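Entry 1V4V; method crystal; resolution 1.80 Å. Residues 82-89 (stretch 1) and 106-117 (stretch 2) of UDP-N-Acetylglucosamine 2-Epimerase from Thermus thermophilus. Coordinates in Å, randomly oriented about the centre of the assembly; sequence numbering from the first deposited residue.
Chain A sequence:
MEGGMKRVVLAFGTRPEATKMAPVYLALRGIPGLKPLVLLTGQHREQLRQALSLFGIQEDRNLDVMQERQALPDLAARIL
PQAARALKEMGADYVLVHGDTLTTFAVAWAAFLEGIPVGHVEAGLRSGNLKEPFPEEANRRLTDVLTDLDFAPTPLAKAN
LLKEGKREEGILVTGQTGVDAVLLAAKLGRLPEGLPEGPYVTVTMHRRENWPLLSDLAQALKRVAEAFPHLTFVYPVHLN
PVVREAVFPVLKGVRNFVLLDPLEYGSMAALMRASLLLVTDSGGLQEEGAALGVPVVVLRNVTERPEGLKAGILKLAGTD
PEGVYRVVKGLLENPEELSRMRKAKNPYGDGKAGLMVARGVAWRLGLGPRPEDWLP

Stretch 1, residues 82-89: QAARALKE
Stretch 2 106-117: AVAWAAFLEGIP

How do the two helices meet? Helix 82-89 and helix 106-113 cross at -56°, their axes 8.3 Å apart at closest approach. The closest backbones lie at alanines: Ala84 CA is 4.6 Å from Ala110 CA, while Ala83 CA is 5.8 Å from Val107 CA.

What do Ala83 and Ala84 touch? Ala83 points toward the partner, its CB 3.8 Å from Ala110 CB and 4.3 Å from CG2 of Val107 (chi1 t). The CA-to-CB bond of Ala84 points sideways, and its backbone also meets the neighbour: Ala84 N is 3.6 Å from Ala110 CB. Its CB sits 3.4 Å from Glu114 OE1.

Where does Leu87 reach? One turn after Ala83, in rotamer m,t, it places CD1 3.7 Å from Ala111 CB and 4.4 Å from Val107 CG1. Leu87 CB packs 3.8 Å from CD1 of Ile116 (m,t; phi/psi -103/125). Ile116 takes part in a Schellman motif, in which Gly115 takes phi/psi 75/25 and Ile116 N donates a hydrogen bond to Ala111 O at 2.8 Å.

Does Lys88 pair with Glu114? Not as a salt bridge: all-t Lys88 leaves NZ 4.6 Å from OE2 of Glu114 (chi1 and chi2 m), while Lys88 CD lies 3.8 Å from that same Glu114 OE2. No hydrogen bond crosses between the stretches, and together they bury 382 Å².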

ATOM      1  N   GLN A  82       7.541 -15.871  -6.672  1.00 26.25           N
ATOM      2  CA  GLN A  82       8.796 -15.893  -7.402  1.00 26.75           C
ATOM      3  C   GLN A  82       9.595 -14.610  -7.207  1.00 26.65           C
ATOM      4  O   GLN A  82      10.815 -14.625  -7.310  1.00 24.11           O
ATOM      5  CB  GLN A  82       8.551 -16.154  -8.890  1.00 27.90           C
ATOM      6  CG  GLN A  82       7.788 -15.074  -9.620  1.00 26.98           C
ATOM      7  CD  GLN A  82       7.691 -15.366 -11.104  1.00 29.39           C
ATOM      8  OE1 GLN A  82       8.689 -15.707 -11.747  1.00 28.26           O
ATOM      9  NE2 GLN A  82       6.494 -15.231 -11.657  1.00 26.52           N
ATOM     10  N   ALA A  83       8.911 -13.501  -6.926  1.00 25.68           N
ATOM     11  CA  ALA A  83       9.611 -12.236  -6.696  1.00 24.94           C
ATOM     12  C   ALA A  83      10.320 -12.303  -5.345  1.00 24.68           C
ATOM     13  O   ALA A  83      11.474 -11.888  -5.216  1.00 24.29           O
ATOM     14  CB  ALA A  83       8.629 -11.063  -6.711  1.00 24.34           C
ATOM     15  N   ALA A  84       9.625 -12.822  -4.337  1.00 25.25           N
ATOM     16  CA  ALA A  84      10.200 -12.947  -3.002  1.00 25.44           C
ATOM     17  C   ALA A  84      11.443 -13.833  -3.046  1.00 25.70           C
ATOM     18  O   ALA A  84      12.463 -13.517  -2.434  1.00 25.90           O
ATOM     19  CB  ALA A  84       9.178 -13.551  -2.042  1.00 26.10           C
ATOM     20  N   ARG A  85      11.339 -14.946  -3.766  1.00 26.61           N
ATOM     21  CA  ARG A  85      12.452 -15.885  -3.886  1.00 28.42           C
ATOM     22  C   ARG A  85      13.625 -15.267  -4.635  1.00 28.45           C
ATOM     23  O   ARG A  85      14.782 -15.435  -4.240  1.00 28.19           O
ATOM     24  CB  ARG A  85      12.001 -17.166  -4.596  1.00 30.17           C
ATOM     25  CG  ARG A  85      13.110 -18.212  -4.724  1.00 35.49           C
ATOM     26  CD  ARG A  85      12.583 -19.591  -5.107  1.00 38.65           C
ATOM     27  NE  ARG A  85      11.774 -19.570  -6.321  1.00 41.81           N
ATOM     28  CZ  ARG A  85      10.447 -19.471  -6.336  1.00 42.97           C
ATOM     29  NH1 ARG A  85       9.769 -19.385  -5.200  1.00 44.29           N
ATOM     30  NH2 ARG A  85       9.797 -19.454  -7.488  1.00 42.83           N
ATOM     31  N   ALA A  86      13.328 -14.551  -5.716  1.00 27.02           N
ATOM     32  CA  ALA A  86      14.373 -13.912  -6.508  1.00 26.29           C
ATOM     33  C   ALA A  86      15.135 -12.867  -5.697  1.00 26.74           C
ATOM     34  O   ALA A  86      16.362 -12.792  -5.771  1.00 27.68           O
ATOM     35  CB  ALA A  86      13.768 -13.266  -7.767  1.00 25.27           C
ATOM     36  N   LEU A  87      14.420 -12.059  -4.918  1.00 24.67           N
ATOM     37  CA  LEU A  87      15.078 -11.024  -4.133  1.00 26.10           C
ATOM     38  C   LEU A  87      15.944 -11.616  -3.026  1.00 28.67           C
ATOM     39  O   LEU A  87      17.004 -11.081  -2.701  1.00 30.09           O
ATOM     40  CB  LEU A  87      14.040 -10.068  -3.532  1.00 25.20           C
ATOM     41  CG  LEU A  87      13.229  -9.294  -4.582  1.00 26.99           C
ATOM     42  CD1 LEU A  87      12.175  -8.442  -3.889  1.00 25.34           C
ATOM     43  CD2 LEU A  87      14.171  -8.417  -5.420  1.00 23.55           C
ATOM     44  N   LYS A  88      15.490 -12.728  -2.463  1.00 28.91           N
ATOM     45  CA  LYS A  88      16.218 -13.394  -1.393  1.00 31.96           C
ATOM     46  C   LYS A  88      17.464 -14.083  -1.954  1.00 31.98           C
ATOM     47  O   LYS A  88      18.551 -13.982  -1.380  1.00 32.73           O
ATOM     48  CB  LYS A  88      15.305 -14.416  -0.712  1.00 35.51           C
ATOM     49  CG  LYS A  88      15.826 -14.955   0.610  1.00 41.96           C
ATOM     50  CD  LYS A  88      14.849 -15.965   1.199  1.00 45.49           C
ATOM     51  CE  LYS A  88      15.353 -16.524   2.520  1.00 48.98           C
ATOM     52  NZ  LYS A  88      14.441 -17.579   3.058  1.00 50.78           N
ATOM     53  N   GLU A  89      17.302 -14.771  -3.080  1.00 30.84           N
ATOM     54  CA  GLU A  89      18.412 -15.478  -3.714  1.00 32.57           C
ATOM     55  C   GLU A  89      19.461 -14.524  -4.284  1.00 32.39           C
ATOM     56  O   GLU A  89      20.637 -14.875  -4.389  1.00 31.82           O
ATOM     57  CB  GLU A  89      17.890 -16.409  -4.811  1.00 32.96           C
ATOM     58  CG  GLU A  89      17.048 -17.564  -4.281  1.00 37.49           C
ATOM     59  CD  GLU A  89      16.561 -18.502  -5.373  1.00 38.57           C
ATOM     60  OE1 GLU A  89      15.892 -19.502  -5.042  1.00 41.16           O
ATOM     61  OE2 GLU A  89      16.848 -18.245  -6.560  1.00 41.62           O
ATOM     62  N   ALA A 106       3.334  -5.832  -6.241  1.00 20.92           N
ATOM     63  CA  ALA A 106       3.568  -7.225  -5.875  1.00 22.14           C
ATOM     64  C   ALA A 106       5.035  -7.431  -5.510  1.00 22.86           C
ATOM     65  O   ALA A 106       5.347  -8.157  -4.566  1.00 23.04           O
ATOM     66  CB  ALA A 106       3.169  -8.149  -7.021  1.00 22.10           C
ATOM     67  N   VAL A 107       5.932  -6.783  -6.251  1.00 21.86           N
ATOM     68  CA  VAL A 107       7.363  -6.899  -5.977  1.00 22.56           C
ATOM     69  C   VAL A 107       7.715  -6.204  -4.666  1.00 22.37           C
ATOM     70  O   VAL A 107       8.472  -6.739  -3.856  1.00 23.10           O
ATOM     71  CB  VAL A 107       8.206  -6.300  -7.137  1.00 22.74           C
ATOM     72  CG1 VAL A 107       9.680  -6.285  -6.766  1.00 24.25           C
ATOM     73  CG2 VAL A 107       7.999  -7.125  -8.401  1.00 23.53           C
ATOM     74  N   ALA A 108       7.157  -5.013  -4.451  1.00 20.05           N
ATOM     75  CA  ALA A 108       7.404  -4.266  -3.224  1.00 18.99           C
ATOM     76  C   ALA A 108       6.889  -5.046  -2.012  1.00 22.14           C
ATOM     77  O   ALA A 108       7.523  -5.055  -0.950  1.00 21.06           O
ATOM     78  CB  ALA A 108       6.724  -2.903  -3.289  1.00 19.97           C
ATOM     79  N   TRP A 109       5.743  -5.702  -2.165  1.00 20.65           N
ATOM     80  CA  TRP A 109       5.188  -6.468  -1.052  1.00 21.44           C
ATOM     81  C   TRP A 109       6.061  -7.701  -0.784  1.00 22.13           C
ATOM     82  O   TRP A 109       6.278  -8.082   0.368  1.00 21.67           O
ATOM     83  CB  TRP A 109       3.741  -6.874  -1.357  1.00 24.20           C
ATOM     84  CG  TRP A 109       2.985  -7.409  -0.164  1.00 24.50           C
ATOM     85  CD1 TRP A 109       3.246  -7.167   1.156  1.00 26.19           C
ATOM     86  CD2 TRP A 109       1.827  -8.250  -0.193  1.00 25.63           C
ATOM     87  NE1 TRP A 109       2.324  -7.808   1.950  1.00 25.40           N
ATOM     88  CE2 TRP A 109       1.441  -8.479   1.148  1.00 26.35           C
ATOM     89  CE3 TRP A 109       1.076  -8.833  -1.221  1.00 25.88           C
ATOM     90  CZ2 TRP A 109       0.336  -9.268   1.486  1.00 27.53           C
ATOM     91  CZ3 TRP A 109      -0.024  -9.618  -0.883  1.00 28.71           C
ATOM     92  CH2 TRP A 109      -0.381  -9.825   0.459  1.00 27.34           C
ATOM     93  N   ALA A 110       6.569  -8.310  -1.853  1.00 21.00           N
ATOM     94  CA  ALA A 110       7.434  -9.479  -1.727  1.00 21.96           C
ATOM     95  C   ALA A 110       8.685  -9.079  -0.947  1.00 24.41           C
ATOM     96  O   ALA A 110       9.122  -9.795  -0.049  1.00 23.56           O
ATOM     97  CB  ALA A 110       7.819  -9.995  -3.107  1.00 21.44           C
ATOM     98  N   ALA A 111       9.256  -7.926  -1.295  1.00 24.12           N
ATOM     99  CA  ALA A 111      10.445  -7.426  -0.620  1.00 24.55           C
ATOM    100  C   ALA A 111      10.137  -7.195   0.851  1.00 25.67           C
ATOM    101  O   ALA A 111      10.896  -7.607   1.733  1.00 23.95           O
ATOM    102  CB  ALA A 111      10.907  -6.124  -1.266  1.00 24.22           C
ATOM    103  N   PHE A 112       9.016  -6.533   1.120  1.00 24.05           N
ATOM    104  CA  PHE A 112       8.627  -6.264   2.497  1.00 24.99           C
ATOM    105  C   PHE A 112       8.476  -7.566   3.295  1.00 22.66           C
ATOM    106  O   PHE A 112       8.942  -7.663   4.429  1.00 23.67           O
ATOM    107  CB  PHE A 112       7.305  -5.493   2.545  1.00 24.43           C
ATOM    108  CG  PHE A 112       6.851  -5.180   3.940  1.00 25.81           C
ATOM    109  CD1 PHE A 112       7.416  -4.125   4.648  1.00 25.91           C
ATOM    110  CD2 PHE A 112       5.905  -5.981   4.570  1.00 26.06           C
ATOM    111  CE1 PHE A 112       7.050  -3.875   5.969  1.00 28.75           C
ATOM    112  CE2 PHE A 112       5.535  -5.738   5.892  1.00 25.99           C
ATOM    113  CZ  PHE A 112       6.111  -4.682   6.589  1.00 26.35           C
ATOM    114  N   LEU A 113       7.822  -8.560   2.702  1.00 23.31           N
ATOM    115  CA  LEU A 113       7.614  -9.838   3.384  1.00 24.30           C
ATOM    116  C   LEU A 113       8.922 -10.577   3.662  1.00 26.60           C
ATOM    117  O   LEU A 113       8.998 -11.395   4.582  1.00 25.32           O
ATOM    118  CB  LEU A 113       6.669 -10.729   2.570  1.00 23.86           C
ATOM    119  CG  LEU A 113       5.212 -10.240   2.507  1.00 26.01           C
ATOM    120  CD1 LEU A 113       4.402 -11.169   1.628  1.00 25.49           C
ATOM    121  CD2 LEU A 113       4.618 -10.180   3.915  1.00 27.48           C
ATOM    122  N   GLU A 114       9.947 -10.287   2.867  1.00 25.02           N
ATOM    123  CA  GLU A 114      11.251 -10.917   3.038  1.00 26.49           C
ATOM    124  C   GLU A 114      12.142 -10.056   3.927  1.00 27.26           C
ATOM    125  O   GLU A 114      13.312 -10.374   4.149  1.00 26.94           O
ATOM    126  CB  GLU A 114      11.914 -11.138   1.675  1.00 27.27           C
ATOM    127  CG  GLU A 114      11.188 -12.158   0.813  1.00 29.39           C
ATOM    128  CD  GLU A 114      11.075 -13.519   1.489  1.00 33.18           C
ATOM    129  OE1 GLU A 114      10.134 -14.272   1.162  1.00 35.76           O
ATOM    130  OE2 GLU A 114      11.930 -13.841   2.343  1.00 35.81           O
ATOM    131  N   GLY A 115      11.579  -8.962   4.429  1.00 26.32           N
ATOM    132  CA  GLY A 115      12.313  -8.064   5.304  1.00 27.99           C
ATOM    133  C   GLY A 115      13.332  -7.172   4.617  1.00 29.31           C
ATOM    134  O   GLY A 115      14.288  -6.727   5.248  1.00 29.93           O
ATOM    135  N   ILE A 116      13.135  -6.905   3.329  1.00 28.38           N
ATOM    136  CA  ILE A 116      14.063  -6.064   2.574  1.00 26.66           C
ATOM    137  C   ILE A 116      13.474  -4.666   2.383  1.00 27.63           C
ATOM    138  O   ILE A 116      12.354  -4.519   1.885  1.00 26.13           O
ATOM    139  CB  ILE A 116      14.348  -6.674   1.184  1.00 26.93           C
ATOM    140  CG1 ILE A 116      14.790  -8.134   1.337  1.00 25.48           C
ATOM    141  CG2 ILE A 116      15.434  -5.857   0.466  1.00 26.08           C
ATOM    142  CD1 ILE A 116      14.769  -8.925   0.052  1.00 26.87           C
ATOM    143  N   PRO A 117      14.216  -3.620   2.787  1.00 27.48           N
ATOM    144  CA  PRO A 117      13.743  -2.237   2.647  1.00 25.06           C
ATOM    145  C   PRO A 117      13.444  -1.937   1.187  1.00 23.57           C
ATOM    146  O   PRO A 117      14.142  -2.420   0.299  1.00 21.83           O
ATOM    147  CB  PRO A 117      14.919  -1.402   3.155  1.00 26.02           C
ATOM    148  CG  PRO A 117      15.641  -2.329   4.072  1.00 27.60           C
ATOM    149  CD  PRO A 117      15.568  -3.656   3.373  1.00 26.74           C
TER